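Local coordinates for protein glutathione transferase lambda1 (Populus trichocarpa, PDB 4PQH) that is a monomeric glutathione transferase that acts as a thiol transferase and probably joins glutathione to electrophiles in detoxification, at residues A[42-45]-A[46-50]; A[163-166]-A[167-171]; A[204-207]-A[208-212]; A[214-217]-A[218-221]. All blocks are in the same frame, centred on the assembly; numbering follows the deposited sequence.

Interaction 1 (A[42-45]-A[46-50])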
loop_
_atom_site.group_PDB
_atom_site.type_symbol
_atom_site.label_atom_id
_atom_site.label_comp_id
_atom_site.label_asym_id
_atom_site.label_seq_id
_atom_site.Cartn_x
_atom_site.Cartn_y
_atom_site.Cartn_z
ATOM N N VAL A 42 -1.157 3.889 -0.100
ATOM C CA VAL A 42 -1.832 5.116 -0.498
ATOM C C VAL A 42 -0.874 6.034 -1.253
ATOM O O VAL A 42 -1.247 6.689 -2.229
ATOM C CB VAL A 42 -2.445 5.837 0.733
ATOM C CG1 VAL A 42 -3.384 6.931 0.278
ATOM C CG2 VAL A 42 -3.218 4.837 1.596
ATOM N N TRP A 43 0.374 6.050 -0.811
ATOM C CA TRP A 43 1.428 6.793 -1.483
ATOM C C TRP A 43 1.611 6.279 -2.927
ATOM O O TRP A 43 1.728 7.071 -3.876
ATOM C CB TRP A 43 2.706 6.646 -0.667
ATOM C CG TRP A 43 3.910 7.382 -1.153
ATOM C CD1 TRP A 43 4.004 8.236 -2.217
ATOM C CD2 TRP A 43 5.215 7.317 -0.573
ATOM N NE1 TRP A 43 5.298 8.707 -2.326
ATOM C CE2 TRP A 43 6.056 8.153 -1.329
ATOM C CE3 TRP A 43 5.749 6.634 0.526
ATOM C CZ2 TRP A 43 7.411 8.318 -1.029
ATOM C CZ3 TRP A 43 7.095 6.796 0.821
ATOM C CH2 TRP A 43 7.908 7.632 0.047
ATOM N N ILE A 44 1.630 4.958 -3.100
ATOM C CA ILE A 44 1.715 4.365 -4.439
ATOM C C ILE A 44 0.529 4.802 -5.287
ATOM O O ILE A 44 0.692 5.142 -6.462
ATOM C CB ILE A 44 1.755 2.820 -4.396
ATOM C CG1 ILE A 44 3.015 2.317 -3.693
ATOM C CG2 ILE A 44 1.700 2.270 -5.823
ATOM C CD1 ILE A 44 2.874 0.896 -3.181
ATOM N N THR A 45 -0.667 4.800 -4.713
ATOM C CA THR A 45 -1.866 5.203 -5.453
ATOM C C THR A 45 -1.754 6.636 -5.959
ATOM O O THR A 45 -1.990 6.915 -7.136
ATOM C CB THR A 45 -3.134 5.001 -4.614
ATOM O OG1 THR A 45 -3.224 3.620 -4.243
ATOM C CG2 THR A 45 -4.377 5.365 -5.430
ATOM N N ARG A 46 -1.359 7.541 -5.077
ATOM C CA ARG A 46 -1.061 8.920 -5.433
ATOM C C ARG A 46 -0.106 9.015 -6.616
ATOM O O ARG A 46 -0.397 9.688 -7.608
ATOM C CB ARG A 46 -0.476 9.639 -4.212
ATOM C CG ARG A 46 0.280 10.942 -4.484
ATOM C CD ARG A 46 1.046 11.323 -3.212
ATOM N NE ARG A 46 1.707 12.627 -3.220
ATOM C CZ ARG A 46 3.003 12.810 -3.474
ATOM N NH1 ARG A 46 3.775 11.780 -3.799
ATOM N NH2 ARG A 46 3.527 14.027 -3.419
ATOM N N ASN A 47 1.017 8.310 -6.541
ATOM C CA ASN A 47 2.015 8.406 -7.594
ATOM C C ASN A 47 1.529 7.817 -8.904
ATOM O O ASN A 47 1.767 8.387 -9.966
ATOM C CB ASN A 47 3.295 7.693 -7.191
ATOM C CG ASN A 47 4.049 8.409 -6.085
ATOM O OD1 ASN A 47 3.599 9.423 -5.545
ATOM N ND2 ASN A 47 5.213 7.878 -5.748
ATOM N N CYS A 48 0.854 6.674 -8.831
ATOM C CA CYS A 48 0.389 6.000 -10.044
ATOM C C CYS A 48 -0.633 6.837 -10.791
ATOM O O CYS A 48 -0.793 6.699 -12.006
ATOM C CB CYS A 48 -0.211 4.640 -9.705
ATOM S SG CYS A 48 0.999 3.406 -9.236
ATOM N N LYS A 49 -1.321 7.719 -10.081
ATOM C CA LYS A 49 -2.302 8.586 -10.709
ATOM C C LYS A 49 -1.728 9.950 -11.085
ATOM O O LYS A 49 -2.447 10.804 -11.598
ATOM C CB LYS A 49 -3.531 8.727 -9.808
ATOM C CG LYS A 49 -4.308 7.435 -9.666
ATOM C CD LYS A 49 -5.546 7.597 -8.792
ATOM C CE LYS A 49 -6.674 8.261 -9.564
ATOM N NZ LYS A 49 -7.275 7.330 -10.568
ATOM N N GLY A 50 -0.431 10.148 -10.866
ATOM C CA GLY A 50 0.215 11.411 -11.201
ATOM C C GLY A 50 -0.198 12.575 -10.309
ATOM O O GLY A 50 -0.237 13.726 -10.736
HETATM O O HOH W 1 6.985 9.993 -4.330
#
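The indole of W43 and the amide of N47, one helical turn apart, cross obliquely with their planes at 86°. N47 ND2 comes within 3.5 Å of W43 NE1. At the edge of the indole, in its plane, sits a water that accepts from W43 NE1 at 2.9 Å and from N47 ND2 at 3.1 Å; it also lies in the plane of the R46 guanidinium. R46 NH1 gives N47 OD1 a weak bond of 2.9 Å, bent to 126° at the hydrogen. With chi2 near 3°, CD1 and NE1 are the W43 ring atoms turned to N47. Beneath these groups run the i to i+4 backbone bonds, such as C48 N to I44 O at 2.8 Å, until G50 closes helix 37-48 in a Schellman motif. The helix links strands 28-32 and 55-59 in the beta-alpha-beta unit of the thioredoxin-like domain and starts just after C36, which binds glutathione covalently. N47 ND2 also reaches A213 O, while R46 pairs with E8 and bonds to I55 O. The buried polar ends thus have partners, and the R46 charge is probably balanced by its salt bridge to E8.

Interaction 2 (A[163-166]-A[167-171])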
loop_
_atom_site.group_PDB
_atom_site.type_symbol
_atom_site.label_atom_id
_atom_site.label_comp_id
_atom_site.label_asym_id
_atom_site.label_seq_id
_atom_site.Cartn_x
_atom_site.Cartn_y
_atom_site.Cartn_z
ATOM N N PHE A 163 -1.016 -8.961 -13.854
ATOM C CA PHE A 163 -1.425 -8.481 -12.532
ATOM C C PHE A 163 -2.661 -9.217 -12.049
ATOM O O PHE A 163 -3.195 -10.061 -12.754
ATOM C CB PHE A 163 -1.639 -6.968 -12.594
ATOM C CG PHE A 163 -0.378 -6.212 -12.890
ATOM C CD1 PHE A 163 0.645 -6.147 -11.958
ATOM C CD2 PHE A 163 -0.194 -5.591 -14.109
ATOM C CE1 PHE A 163 1.810 -5.450 -12.243
ATOM C CE2 PHE A 163 0.964 -4.895 -14.382
ATOM C CZ PHE A 163 1.967 -4.834 -13.459
ATOM N N PHE A 164 -3.092 -8.949 -10.818
ATOM C CA PHE A 164 -4.195 -9.717 -10.243
ATOM C C PHE A 164 -5.478 -9.701 -11.063
ATOM O O PHE A 164 -6.140 -10.729 -11.198
ATOM C CB PHE A 164 -4.498 -9.280 -8.806
ATOM C CG PHE A 164 -3.485 -9.747 -7.799
ATOM C CD1 PHE A 164 -3.408 -11.083 -7.444
ATOM C CD2 PHE A 164 -2.618 -8.845 -7.211
ATOM C CE1 PHE A 164 -2.474 -11.514 -6.511
ATOM C CE2 PHE A 164 -1.689 -9.264 -6.267
ATOM C CZ PHE A 164 -1.618 -10.602 -5.924
ATOM N N LEU A 165 -5.818 -8.542 -11.626
ATOM C CA LEU A 165 -7.011 -8.435 -12.461
ATOM C C LEU A 165 -6.640 -8.359 -13.934
ATOM O O LEU A 165 -7.374 -7.796 -14.736
ATOM C CB LEU A 165 -7.835 -7.214 -12.060
ATOM C CG LEU A 165 -8.122 -7.121 -10.559
ATOM C CD1 LEU A 165 -8.970 -5.890 -10.320
ATOM C CD2 LEU A 165 -8.803 -8.385 -10.033
ATOM N N GLY A 166 -5.506 -8.947 -14.290
ATOM C CA GLY A 166 -4.986 -8.847 -15.645
ATOM C C GLY A 166 -4.192 -7.560 -15.775
ATOM O O GLY A 166 -2.976 -7.530 -15.581
ATOM N N GLN A 167 -4.883 -6.476 -16.086
ATOM C CA GLN A 167 -4.195 -5.199 -16.111
ATOM C C GLN A 167 -4.053 -4.630 -14.695
ATOM O O GLN A 167 -4.786 -5.003 -13.761
ATOM C CB GLN A 167 -4.865 -4.222 -17.082
ATOM C CG GLN A 167 -4.685 -4.590 -18.575
ATOM C CD GLN A 167 -3.237 -4.481 -19.050
ATOM O OE1 GLN A 167 -2.704 -3.384 -19.211
ATOM N NE2 GLN A 167 -2.601 -5.622 -19.287
ATOM N N PHE A 168 -3.057 -3.768 -14.539
ATOM C CA PHE A 168 -2.683 -3.166 -13.257
ATOM C C PHE A 168 -3.867 -2.509 -12.538
ATOM O O PHE A 168 -4.691 -1.825 -13.158
ATOM C CB PHE A 168 -1.582 -2.138 -13.528
ATOM C CG PHE A 168 -0.982 -1.530 -12.298
ATOM C CD1 PHE A 168 -0.095 -2.246 -11.517
ATOM C CD2 PHE A 168 -1.256 -0.213 -11.962
ATOM C CE1 PHE A 168 0.460 -1.676 -10.380
ATOM C CE2 PHE A 168 -0.678 0.370 -10.838
ATOM C CZ PHE A 168 0.186 -0.368 -10.053
ATOM N N SER A 169 -3.954 -2.712 -11.221
ATOM C CA SER A 169 -5.064 -2.165 -10.447
ATOM C C SER A 169 -4.706 -1.934 -8.994
ATOM O O SER A 169 -3.609 -2.262 -8.533
ATOM C CB SER A 169 -6.262 -3.117 -10.491
ATOM O OG SER A 169 -6.084 -4.209 -9.585
ATOM N N LEU A 170 -5.671 -1.395 -8.270
ATOM C CA LEU A 170 -5.553 -1.201 -6.833
ATOM C C LEU A 170 -5.221 -2.474 -6.090
ATOM O O LEU A 170 -4.664 -2.408 -4.995
ATOM C CB LEU A 170 -6.850 -0.639 -6.265
ATOM C CG LEU A 170 -7.244 0.753 -6.741
ATOM C CD1 LEU A 170 -8.609 1.100 -6.192
ATOM C CD2 LEU A 170 -6.195 1.793 -6.340
ATOM N N VAL A 171 -5.579 -3.630 -6.642
ATOM C CA VAL A 171 -5.285 -4.883 -5.948
ATOM C C VAL A 171 -3.775 -5.112 -5.874
ATOM O O VAL A 171 -3.241 -5.525 -4.838
ATOM C CB VAL A 171 -5.967 -6.112 -6.601
ATOM C CG1 VAL A 171 -5.684 -7.373 -5.780
ATOM C CG2 VAL A 171 -7.464 -5.901 -6.731
HETATM O O HOH W 2 -4.828 -5.983 -11.171
#
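F163 and F168 form a T-shaped pair: the edge of F168 points at the face of F163, with centroids 5.1 Å apart and planes at 75°. F168 CD1 stands over the centre of the F163 ring, and F168 CB adds a CH-pi contact 4.2 Å from its centroid. F168 CG, anti to its own backbone N (chi1 -174°), carries the ring across in this way. Replacing F163 by an alanine would probably leave the edge of F168 without its aromatic face and open a gap beside M208. Two apolar pairs lie further along, F164 CD2 against V171 CG1 at 3.7 Å and L165 CD1 against V171 CG2 at 3.9 Å, each crossing at about a right angle.

The next shell fixes the backbone. A type I turn from F163 to G166 reverses the chain, and one water spans the bend, accepting from L165 N at 2.8 Å and from S169 OG at 2.7 Å while donating to Q167 O at 2.8 Å. S169 is the N-cap of helix 170-190, and its OG also accepts from V171 N at 3.0 Å. D172 returns a bond to S169 N, consistent with the Ser-X-X-Asp N-capping signature of glutathione transferases, and also holds F164 N. Outside this, F164 meets the rings of W204 and Y175, the side chains of L165 and V171 pack against helix 113-137, and F163 and F168 lean on M208 of helix 199-208, so the turn and the start of helix 170-190 pack between helices 113-137 and 199-208.

Interaction 3 (A[204-207]-A[208-212]). Unlike the reference sequence in segment 208-212: V211 (reference Ile).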
loop_
_atom_site.group_PDB
_atom_site.type_symbol
_atom_site.label_atom_id
_atom_site.label_comp_id
_atom_site.label_asym_id
_atom_site.label_seq_id
_atom_site.Cartn_x
_atom_site.Cartn_y
_atom_site.Cartn_z
ATOM N N TRP A 204 4.948 -11.338 -11.475
ATOM C CA TRP A 204 4.259 -10.210 -10.856
ATOM C C TRP A 204 5.269 -9.285 -10.180
ATOM O O TRP A 204 5.211 -8.066 -10.326
ATOM C CB TRP A 204 3.233 -10.718 -9.841
ATOM C CG TRP A 204 2.419 -9.637 -9.191
ATOM C CD1 TRP A 204 1.209 -9.163 -9.602
ATOM C CD2 TRP A 204 2.748 -8.916 -7.996
ATOM N NE1 TRP A 204 0.768 -8.178 -8.752
ATOM C CE2 TRP A 204 1.689 -8.015 -7.749
ATOM C CE3 TRP A 204 3.836 -8.943 -7.114
ATOM C CZ2 TRP A 204 1.694 -7.141 -6.661
ATOM C CZ3 TRP A 204 3.831 -8.081 -6.032
ATOM C CH2 TRP A 204 2.769 -7.195 -5.813
ATOM N N ILE A 205 6.213 -9.867 -9.444
ATOM C CA ILE A 205 7.226 -9.072 -8.777
ATOM C C ILE A 205 8.073 -8.316 -9.804
ATOM O O ILE A 205 8.344 -7.117 -9.643
ATOM C CB ILE A 205 8.084 -9.948 -7.842
ATOM C CG1 ILE A 205 7.234 -10.481 -6.682
ATOM C CG2 ILE A 205 9.276 -9.151 -7.310
ATOM C CD1 ILE A 205 7.930 -11.570 -5.908
ATOM N N GLU A 206 8.464 -9.007 -10.875
ATOM C CA GLU A 206 9.238 -8.353 -11.925
ATOM C C GLU A 206 8.467 -7.199 -12.571
ATOM O O GLU A 206 9.039 -6.136 -12.829
ATOM C CB GLU A 206 9.707 -9.347 -12.992
ATOM C CG GLU A 206 10.547 -8.695 -14.079
ATOM C CD GLU A 206 11.183 -9.692 -15.020
ATOM O OE1 GLU A 206 10.645 -10.809 -15.164
ATOM O OE2 GLU A 206 12.226 -9.352 -15.616
ATOM N N GLU A 207 7.175 -7.398 -12.808
ATOM C CA GLU A 207 6.376 -6.362 -13.441
ATOM C C GLU A 207 6.110 -5.177 -12.510
ATOM O O GLU A 207 6.122 -4.024 -12.946
ATOM C CB GLU A 207 5.088 -6.967 -13.983
ATOM C CG GLU A 207 5.341 -7.956 -15.143
ATOM C CD GLU A 207 6.169 -7.349 -16.273
ATOM O OE1 GLU A 207 5.820 -6.240 -16.746
ATOM O OE2 GLU A 207 7.181 -7.972 -16.672
ATOM N N MET A 208 5.877 -5.457 -11.232
ATOM C CA MET A 208 5.715 -4.385 -10.257
ATOM C C MET A 208 6.964 -3.533 -10.188
ATOM O O MET A 208 6.894 -2.305 -10.116
ATOM C CB MET A 208 5.425 -4.954 -8.874
ATOM C CG MET A 208 4.001 -5.407 -8.703
ATOM S SD MET A 208 2.796 -4.097 -9.025
ATOM C CE MET A 208 3.369 -2.785 -7.941
ATOM N N ASN A 209 8.116 -4.190 -10.221
ATOM C CA ASN A 209 9.380 -3.471 -10.121
ATOM C C ASN A 209 9.693 -2.585 -11.319
ATOM O O ASN A 209 10.628 -1.794 -11.274
ATOM C CB ASN A 209 10.538 -4.426 -9.859
ATOM C CG ASN A 209 10.541 -4.961 -8.441
ATOM O OD1 ASN A 209 9.913 -4.396 -7.547
ATOM N ND2 ASN A 209 11.264 -6.045 -8.228
ATOM N N LYS A 210 8.916 -2.722 -12.392
ATOM C CA LYS A 210 9.079 -1.855 -13.552
ATOM C C LYS A 210 8.222 -0.604 -13.427
ATOM O O LYS A 210 8.312 0.304 -14.253
ATOM C CB LYS A 210 8.689 -2.595 -14.828
ATOM C CG LYS A 210 9.613 -3.729 -15.179
ATOM C CD LYS A 210 9.060 -4.558 -16.322
ATOM C CE LYS A 210 9.964 -5.734 -16.588
ATOM N NZ LYS A 210 9.427 -6.597 -17.687
ATOM N N VAL A 211 7.364 -0.571 -12.416
ATOM C CA VAL A 211 6.453 0.550 -12.241
ATOM C C VAL A 211 7.139 1.629 -11.416
ATOM O O VAL A 211 7.289 1.498 -10.197
ATOM C CB VAL A 211 5.143 0.114 -11.550
ATOM C CG1 VAL A 211 4.230 1.311 -11.321
ATOM C CG2 VAL A 211 4.433 -0.967 -12.364
ATOM N N GLU A 212 7.563 2.690 -12.087
ATOM C CA GLU A 212 8.360 3.732 -11.458
ATOM C C GLU A 212 7.618 4.427 -10.314
ATOM O O GLU A 212 8.217 4.775 -9.288
ATOM C CB GLU A 212 8.821 4.743 -12.514
ATOM C CG GLU A 212 9.879 5.702 -12.021
ATOM C CD GLU A 212 11.103 4.991 -11.462
ATOM O OE1 GLU A 212 11.392 3.848 -11.885
ATOM O OE2 GLU A 212 11.780 5.581 -10.596
HETATM O O HOH W 3 11.020 -8.826 -18.154
#
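K210 NZ is gripped by E207 OE2 and a water. The salt bridge to E207 OE2 measures 2.8 Å and meets the carboxylate on its syn side, 25° out of plane. The water accepts from K210 NZ, also at 2.8 Å, and gives a weak bond to E206 OE2. That second carboxylate, modelled in two positions, stays 4.4 Å from K210 NZ at its OE2; it may still attract the lysine, though the second conformer makes this doubtful. The lysine chain is extended beyond CG, whereas E207 bends at chi2 (-54°) to bring its carboxylate across the end of the lysine.

E206 and E207 lie on the last turn of helix 199-208 in the all-helical C-terminal domain, and K210 in the turn that follows it. M208 N bonds to W204 O at 2.8 Å and N209 N to I205 O at 3.0 Å, the i to i+4 pattern. K210 N then shifts to E207 O at 3.1 Å, approaching from above the carbonyl plane, and a type I turn from M208 to V211 leads on to helix 212-215.

On the inward side, M208 CG lies over the W204 indole, 3.4 Å from the centroid of the six-membered ring and 8° off its normal, a CH-pi contact. M208 SD follows obliquely at 4.5 Å from the same centroid, a Met-aromatic contact; two conformers of M208 are modelled, so this sulfur position may not be unique. W204 NE1 donates a hydrogen bond to D172 OD1 of helix 170-190, and M208 packs on Y214.

Interaction 4 (A[214-217]-A[218-221]). Unlike the reference sequence in segment 218-221: H219 (reference Arg).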
loop_
_atom_site.group_PDB
_atom_site.type_symbol
_atom_site.label_atom_id
_atom_site.label_comp_id
_atom_site.label_asym_id
_atom_site.label_seq_id
_atom_site.Cartn_x
_atom_site.Cartn_y
_atom_site.Cartn_z
ATOM N N TYR A 214 5.642 3.132 -8.266
ATOM C CA TYR A 214 5.778 2.267 -7.101
ATOM C C TYR A 214 7.204 2.315 -6.560
ATOM O O TYR A 214 7.411 2.474 -5.355
ATOM C CB TYR A 214 5.382 0.828 -7.441
ATOM C CG TYR A 214 5.994 -0.182 -6.498
ATOM C CD1 TYR A 214 5.636 -0.216 -5.153
ATOM C CD2 TYR A 214 6.940 -1.091 -6.942
ATOM C CE1 TYR A 214 6.200 -1.133 -4.291
ATOM C CE2 TYR A 214 7.507 -2.015 -6.083
ATOM C CZ TYR A 214 7.133 -2.024 -4.762
ATOM O OH TYR A 214 7.704 -2.931 -3.894
ATOM N N ASN A 215 8.189 2.184 -7.443
ATOM C CA ASN A 215 9.591 2.244 -7.027
ATOM C C ASN A 215 9.931 3.496 -6.231
ATOM O O ASN A 215 10.744 3.457 -5.300
ATOM C CB ASN A 215 10.518 2.160 -8.236
ATOM C CG ASN A 215 10.431 0.829 -8.944
ATOM O OD1 ASN A 215 10.149 -0.200 -8.326
ATOM N ND2 ASN A 215 10.671 0.840 -10.252
ATOM N N GLN A 216 9.306 4.610 -6.596
ATOM C CA GLN A 216 9.565 5.872 -5.919
ATOM C C GLN A 216 9.083 5.897 -4.477
ATOM O O GLN A 216 9.507 6.752 -3.706
ATOM C CB GLN A 216 8.950 7.027 -6.698
ATOM C CG GLN A 216 9.719 7.378 -7.949
ATOM C CD GLN A 216 8.865 8.128 -8.931
ATOM O OE1 GLN A 216 7.690 8.384 -8.670
ATOM N NE2 GLN A 216 9.441 8.478 -10.076
ATOM N N THR A 217 8.202 4.972 -4.106
ATOM C CA THR A 217 7.717 4.930 -2.724
ATOM C C THR A 217 8.666 4.123 -1.861
ATOM O O THR A 217 8.439 3.948 -0.661
ATOM C CB THR A 217 6.302 4.345 -2.592
ATOM O OG1 THR A 217 6.314 2.956 -2.946
ATOM C CG2 THR A 217 5.339 5.094 -3.478
ATOM N N ARG A 218 9.719 3.614 -2.487
ATOM C CA ARG A 218 10.811 2.993 -1.755
ATOM C C ARG A 218 11.893 4.041 -1.504
ATOM O O ARG A 218 12.884 3.770 -0.830
ATOM C CB ARG A 218 11.369 1.790 -2.524
ATOM C CG ARG A 218 10.365 0.655 -2.702
ATOM C CD ARG A 218 10.873 -0.433 -3.645
ATOM N NE ARG A 218 11.586 -1.506 -2.953
ATOM C CZ ARG A 218 11.528 -2.788 -3.309
ATOM N NH1 ARG A 218 10.785 -3.155 -4.346
ATOM N NH2 ARG A 218 12.207 -3.704 -2.633
ATOM N N HIS A 219 11.685 5.247 -2.048
ATOM C CA HIS A 219 12.605 6.375 -1.855
ATOM C C HIS A 219 12.482 6.934 -0.448
ATOM O O HIS A 219 11.529 6.634 0.271
ATOM C CB HIS A 219 12.327 7.521 -2.838
ATOM C CG HIS A 219 12.690 7.221 -4.260
ATOM N ND1 HIS A 219 12.724 8.194 -5.235
ATOM C CD2 HIS A 219 13.030 6.062 -4.874
ATOM C CE1 HIS A 219 13.069 7.651 -6.388
ATOM N NE2 HIS A 219 13.261 6.358 -6.197
ATOM N N GLU A 220 13.440 7.780 -0.079
ATOM C CA GLU A 220 13.481 8.389 1.247
ATOM C C GLU A 220 14.151 9.763 1.171
ATOM O O GLU A 220 14.885 10.044 0.222
ATOM C CB GLU A 220 14.244 7.479 2.210
ATOM C CG GLU A 220 15.698 7.258 1.828
ATOM C CD GLU A 220 16.367 6.202 2.684
ATOM O OE1 GLU A 220 15.676 5.611 3.543
ATOM O OE2 GLU A 220 17.580 5.964 2.497
ATOM N N PRO A 221 13.895 10.631 2.166
ATOM C CA PRO A 221 14.553 11.943 2.170
ATOM C C PRO A 221 16.019 11.838 2.589
ATOM O O PRO A 221 16.459 10.748 2.954
ATOM C CB PRO A 221 13.761 12.723 3.221
ATOM C CG PRO A 221 13.272 11.674 4.161
ATOM C CD PRO A 221 12.954 10.485 3.290
#
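R218 NH1 comes to 3.1 Å from Y214 OH, obliquely and with too poor an angle for a hydrogen bond, the ring and guanidinium planes being 58° apart. Both side chains instead look to E180 OE1 of helix 170-190, the tyrosine hydroxyl through a hydrogen bond and R218 NE through a long, weak ion pair. R218 is modelled in two conformers, so its part is the less certain. A leucine in place of Y214 would probably leave E180 without its hydroxyl partner and lose much of the phenol's packing on I44.

Hydrogen bonds organise the backbone. Y214 O accepts twice, from T217 N at 2.9 Å and, in the carbonyl plane, from T217 OG1 at 2.7 Å. The hydroxyl lies between the backbone N and the carbonyl carbon of T217 (chi1 67°), turned back toward the preceding turn. R218 N reaches N215 O at 3.0 Å, entering from above the carbonyl plane, and H219 N gives Q216 O a weak bond of 3.1 Å. These i to i+3 bonds carry the chain from helix 212-215 into the C-terminal tail. The tail returns to the thioredoxin-like domain: T217 touches W43, I44 and N47 of helix 37-48 and bonds to Q40, with its side chain about 11 Å from that of C36.

A CH-pi contact involves the imidazole. Q216 CA sits over the centre of the H219 ring, 3.6 Å from its centroid and 10° off the normal, and Q216 CG flanks H219 CE1 at 3.7 Å.

Overall arrangement
Interactions 1 and 2 are buried, while 3 and 4 are only partly so and carry their charged groups at the surface. Interaction 1, in the thioredoxin-like domain, joins regular helix bonds to a water-bridged polar cluster; interaction 2, in the helical domain, relies on aromatic and apolar packing ahead of an N-cap. Interaction 3 sets a salt bridge outside and a Met-aromatic contact inside, where M208 SD packs on F163 and F168 in the conformer given. Interaction 4 replaces these with i to i+3 bonds and a CH-pi contact as it runs back to helix 37-48. N215 ND2 probably bonds to N209 O between interactions 3 and 4, and C48 SG meets F168 CE2 between 1 and 2.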